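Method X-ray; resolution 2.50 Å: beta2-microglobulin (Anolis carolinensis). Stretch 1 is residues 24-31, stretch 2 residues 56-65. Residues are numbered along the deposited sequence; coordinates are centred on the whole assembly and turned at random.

Stretch 1, residues 24-31: HCYAESFH
Stretch 2 (56-65) FKKDWTFERL

Residues 24-28 and 62-65 form neighbouring antiparallel strands: their axes approach to 4.8 Å and their N-to-C directions differ by 175°. Strand phi/psi values are extended, as in Ala27 (-123/141) and Leu65 (-115/137). Register is fixed by Ala27 opposite Arg64, a hydrogen-bonded pair with CA atoms 5.5 Å apart: Ala27 N donates to Arg64 O (3.1 Å, 173°) and Arg64 N to Ala27 O (3.0 Å, 151°). Tyr26 and Leu65 are the adjoining non-hydrogen-bonded pair, CA to CA 4.6 Å. At Ser29 (70/22) the chain turns a corner; Ser29 N makes only a weak bond to Phe62 O (3.1 Å, 124°), whereas Phe62 N to Phe30 O is nearly linear (3.1 Å, 178°). Ahead of the second strand, Lys57 to Trp60 form a type I turn closed by Trp60 N to Lys57 O (2.8 Å); Trp60 itself lies at 84/-6. Thr61 N and OG1 both donate to Asp59 OD1, at 2.9 and 2.7 Å.

Tyr26 (t, chi2 67°) and Leu65 (t, p) share a sheet face, where Tyr26 CB meets Leu65 CD1 at 4.0 Å. Charge gathers on this side: Lys57 (m, t, t, m) brings NZ to 2.6 Å from both Glu28 OE1 and Glu63 OE2, making two salt bridges. Its positive charge lies between carboxylates whose Glu28 OE1 and Glu63 OE2 are 4.5 Å apart, offsetting their repulsion.

Phe30 (p, chi2 94°) and Phe62 (m, chi2 -83°) lie with Ala27 and Arg64 on the other face. Phe62 CB sits over the Phe30 ring, 4.0 Å from its centroid and 25° off the normal, a CH-pi contact. His31 (t, chi2 -73°) meets Phe62 obliquely, with ring centroids 5.2 Å apart, planes at 45° and His31 CD2 3.3 Å from Phe62 CE2.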

# COMPACT_ATOMS: atom_id res chain seq x y z
N HIS B 24 -10.17 0.59 -12.11
CA HIS B 24 -9.60 0.21 -10.82
C HIS B 24 -10.60 0.43 -9.70
O HIS B 24 -11.36 1.40 -9.72
CB HIS B 24 -8.35 1.03 -10.46
CG HIS B 24 -7.30 1.06 -11.53
ND1 HIS B 24 -7.41 1.85 -12.66
CD2 HIS B 24 -6.10 0.44 -11.61
CE1 HIS B 24 -6.33 1.70 -13.40
NE2 HIS B 24 -5.51 0.85 -12.79
N CYS B 25 -10.57 -0.45 -8.71
CA CYS B 25 -11.21 -0.22 -7.43
C CYS B 25 -10.19 -0.45 -6.32
O CYS B 25 -9.54 -1.50 -6.27
CB CYS B 25 -12.44 -1.12 -7.25
SG CYS B 25 -13.27 -0.87 -5.65
N TYR B 26 -10.05 0.53 -5.43
CA TYR B 26 -8.98 0.54 -4.44
C TYR B 26 -9.55 0.79 -3.06
O TYR B 26 -10.32 1.73 -2.85
CB TYR B 26 -7.94 1.61 -4.79
CG TYR B 26 -6.82 1.71 -3.81
CD1 TYR B 26 -5.90 0.68 -3.65
CD2 TYR B 26 -6.66 2.85 -3.02
CE1 TYR B 26 -4.86 0.78 -2.74
CE2 TYR B 26 -5.64 2.95 -2.11
CZ TYR B 26 -4.74 1.92 -1.97
OH TYR B 26 -3.71 2.02 -1.06
N ALA B 27 -9.20 -0.07 -2.12
CA ALA B 27 -9.67 -0.00 -0.75
C ALA B 27 -8.46 0.09 0.17
O ALA B 27 -7.45 -0.57 -0.05
CB ALA B 27 -10.50 -1.22 -0.37
N GLU B 28 -8.59 0.90 1.21
CA GLU B 28 -7.49 1.08 2.15
C GLU B 28 -8.08 1.44 3.50
O GLU B 28 -9.28 1.68 3.64
CB GLU B 28 -6.51 2.15 1.64
CG GLU B 28 -7.00 3.59 1.68
CD GLU B 28 -5.86 4.59 1.50
OE1 GLU B 28 -4.78 4.16 1.07
OE2 GLU B 28 -6.04 5.80 1.78
N SER B 29 -7.22 1.41 4.52
CA SER B 29 -7.54 1.86 5.87
C SER B 29 -8.52 0.95 6.60
O SER B 29 -9.15 1.37 7.56
CB SER B 29 -8.06 3.30 5.84
OG SER B 29 -7.12 4.15 5.20
N PHE B 30 -8.64 -0.32 6.20
CA PHE B 30 -9.60 -1.23 6.83
C PHE B 30 -8.89 -2.31 7.64
O PHE B 30 -7.69 -2.55 7.52
CB PHE B 30 -10.52 -1.88 5.78
CG PHE B 30 -9.78 -2.66 4.71
CD1 PHE B 30 -9.57 -4.02 4.84
CD2 PHE B 30 -9.31 -2.01 3.56
CE1 PHE B 30 -8.90 -4.74 3.85
CE2 PHE B 30 -8.63 -2.72 2.58
CZ PHE B 30 -8.43 -4.08 2.73
N HIS B 31 -9.68 -2.98 8.47
CA HIS B 31 -9.21 -4.04 9.33
C HIS B 31 -10.42 -4.82 9.84
O HIS B 31 -11.44 -4.21 10.17
CB HIS B 31 -8.41 -3.46 10.50
CG HIS B 31 -7.46 -4.45 11.10
ND1 HIS B 31 -7.89 -5.50 11.89
CD2 HIS B 31 -6.12 -4.55 11.03
CE1 HIS B 31 -6.84 -6.21 12.26
NE2 HIS B 31 -5.75 -5.66 11.75
N PHE B 56 -0.04 -3.50 3.91
CA PHE B 56 -0.61 -2.60 4.90
C PHE B 56 0.33 -1.42 5.10
O PHE B 56 1.45 -1.40 4.59
CB PHE B 56 -0.89 -3.30 6.24
CG PHE B 56 0.26 -4.13 6.79
CD1 PHE B 56 1.19 -3.58 7.65
CD2 PHE B 56 0.39 -5.47 6.45
CE1 PHE B 56 2.22 -4.33 8.18
CE2 PHE B 56 1.43 -6.24 6.97
CZ PHE B 56 2.35 -5.66 7.84
N LYS B 57 -0.15 -0.42 5.84
CA LYS B 57 0.58 0.79 6.15
C LYS B 57 1.17 0.71 7.54
O LYS B 57 0.92 -0.24 8.30
CB LYS B 57 -0.32 2.03 6.06
CG LYS B 57 -1.02 2.26 4.72
CD LYS B 57 -1.89 3.52 4.77
CE LYS B 57 -3.07 3.41 3.81
NZ LYS B 57 -2.62 3.45 2.40
N LYS B 58 1.91 1.76 7.90
CA LYS B 58 2.56 1.83 9.20
C LYS B 58 1.56 1.91 10.33
O LYS B 58 1.95 1.70 11.48
CB LYS B 58 3.51 3.04 9.26
CG LYS B 58 2.78 4.38 9.20
CD LYS B 58 3.69 5.52 8.73
CE LYS B 58 4.13 6.42 9.89
NZ LYS B 58 4.68 7.73 9.39
N ASP B 59 0.28 2.20 10.04
CA ASP B 59 -0.78 2.17 11.04
C ASP B 59 -1.48 0.81 11.10
O ASP B 59 -2.48 0.67 11.81
CB ASP B 59 -1.79 3.30 10.80
CG ASP B 59 -2.67 3.07 9.57
OD1 ASP B 59 -2.51 2.05 8.85
OD2 ASP B 59 -3.53 3.94 9.31
N TRP B 60 -0.99 -0.16 10.32
CA TRP B 60 -1.36 -1.57 10.28
C TRP B 60 -2.58 -1.82 9.41
O TRP B 60 -2.92 -3.00 9.19
CB TRP B 60 -1.61 -2.16 11.68
CG TRP B 60 -0.43 -2.00 12.62
CD1 TRP B 60 -0.35 -1.15 13.70
CD2 TRP B 60 0.82 -2.70 12.57
NE1 TRP B 60 0.87 -1.29 14.32
CE2 TRP B 60 1.61 -2.23 13.65
CE3 TRP B 60 1.34 -3.70 11.74
CZ2 TRP B 60 2.90 -2.72 13.91
CZ3 TRP B 60 2.63 -4.19 12.00
CH2 TRP B 60 3.39 -3.69 13.08
N THR B 61 -3.24 -0.79 8.89
CA THR B 61 -4.44 -1.00 8.10
C THR B 61 -4.08 -1.42 6.69
O THR B 61 -3.07 -0.99 6.12
CB THR B 61 -5.31 0.26 8.06
OG1 THR B 61 -4.61 1.32 7.40
CG2 THR B 61 -5.72 0.68 9.47
N PHE B 62 -4.94 -2.25 6.11
CA PHE B 62 -4.69 -3.00 4.90
C PHE B 62 -5.06 -2.21 3.64
O PHE B 62 -5.81 -1.24 3.69
CB PHE B 62 -5.46 -4.30 4.97
CG PHE B 62 -4.95 -5.21 6.04
CD1 PHE B 62 -3.86 -6.04 5.78
CD2 PHE B 62 -5.53 -5.23 7.30
CE1 PHE B 62 -3.37 -6.89 6.77
CE2 PHE B 62 -5.05 -6.06 8.29
CZ PHE B 62 -3.96 -6.90 8.02
N GLU B 63 -4.48 -2.64 2.51
CA GLU B 63 -4.74 -2.06 1.20
C GLU B 63 -4.91 -3.18 0.18
O GLU B 63 -4.27 -4.24 0.28
CB GLU B 63 -3.61 -1.14 0.70
CG GLU B 63 -2.88 -0.37 1.77
CD GLU B 63 -1.58 0.23 1.26
OE1 GLU B 63 -0.83 -0.47 0.53
OE2 GLU B 63 -1.31 1.41 1.59
N ARG B 64 -5.75 -2.93 -0.82
CA ARG B 64 -6.04 -3.92 -1.86
C ARG B 64 -6.50 -3.20 -3.12
O ARG B 64 -7.40 -2.35 -3.06
CB ARG B 64 -7.12 -4.91 -1.39
CG ARG B 64 -7.55 -5.92 -2.46
CD ARG B 64 -6.56 -7.06 -2.56
NE ARG B 64 -6.68 -7.98 -1.43
CZ ARG B 64 -5.90 -9.03 -1.24
NH1 ARG B 64 -4.94 -9.31 -2.11
NH2 ARG B 64 -6.09 -9.82 -0.19
N LEU B 65 -5.90 -3.56 -4.25
CA LEU B 65 -6.24 -2.99 -5.54
C LEU B 65 -6.82 -4.09 -6.43
O LEU B 65 -6.33 -5.22 -6.45
CB LEU B 65 -5.01 -2.37 -6.21
CG LEU B 65 -5.26 -1.81 -7.61
CD1 LEU B 65 -6.15 -0.55 -7.58
CD2 LEU B 65 -3.93 -1.55 -8.27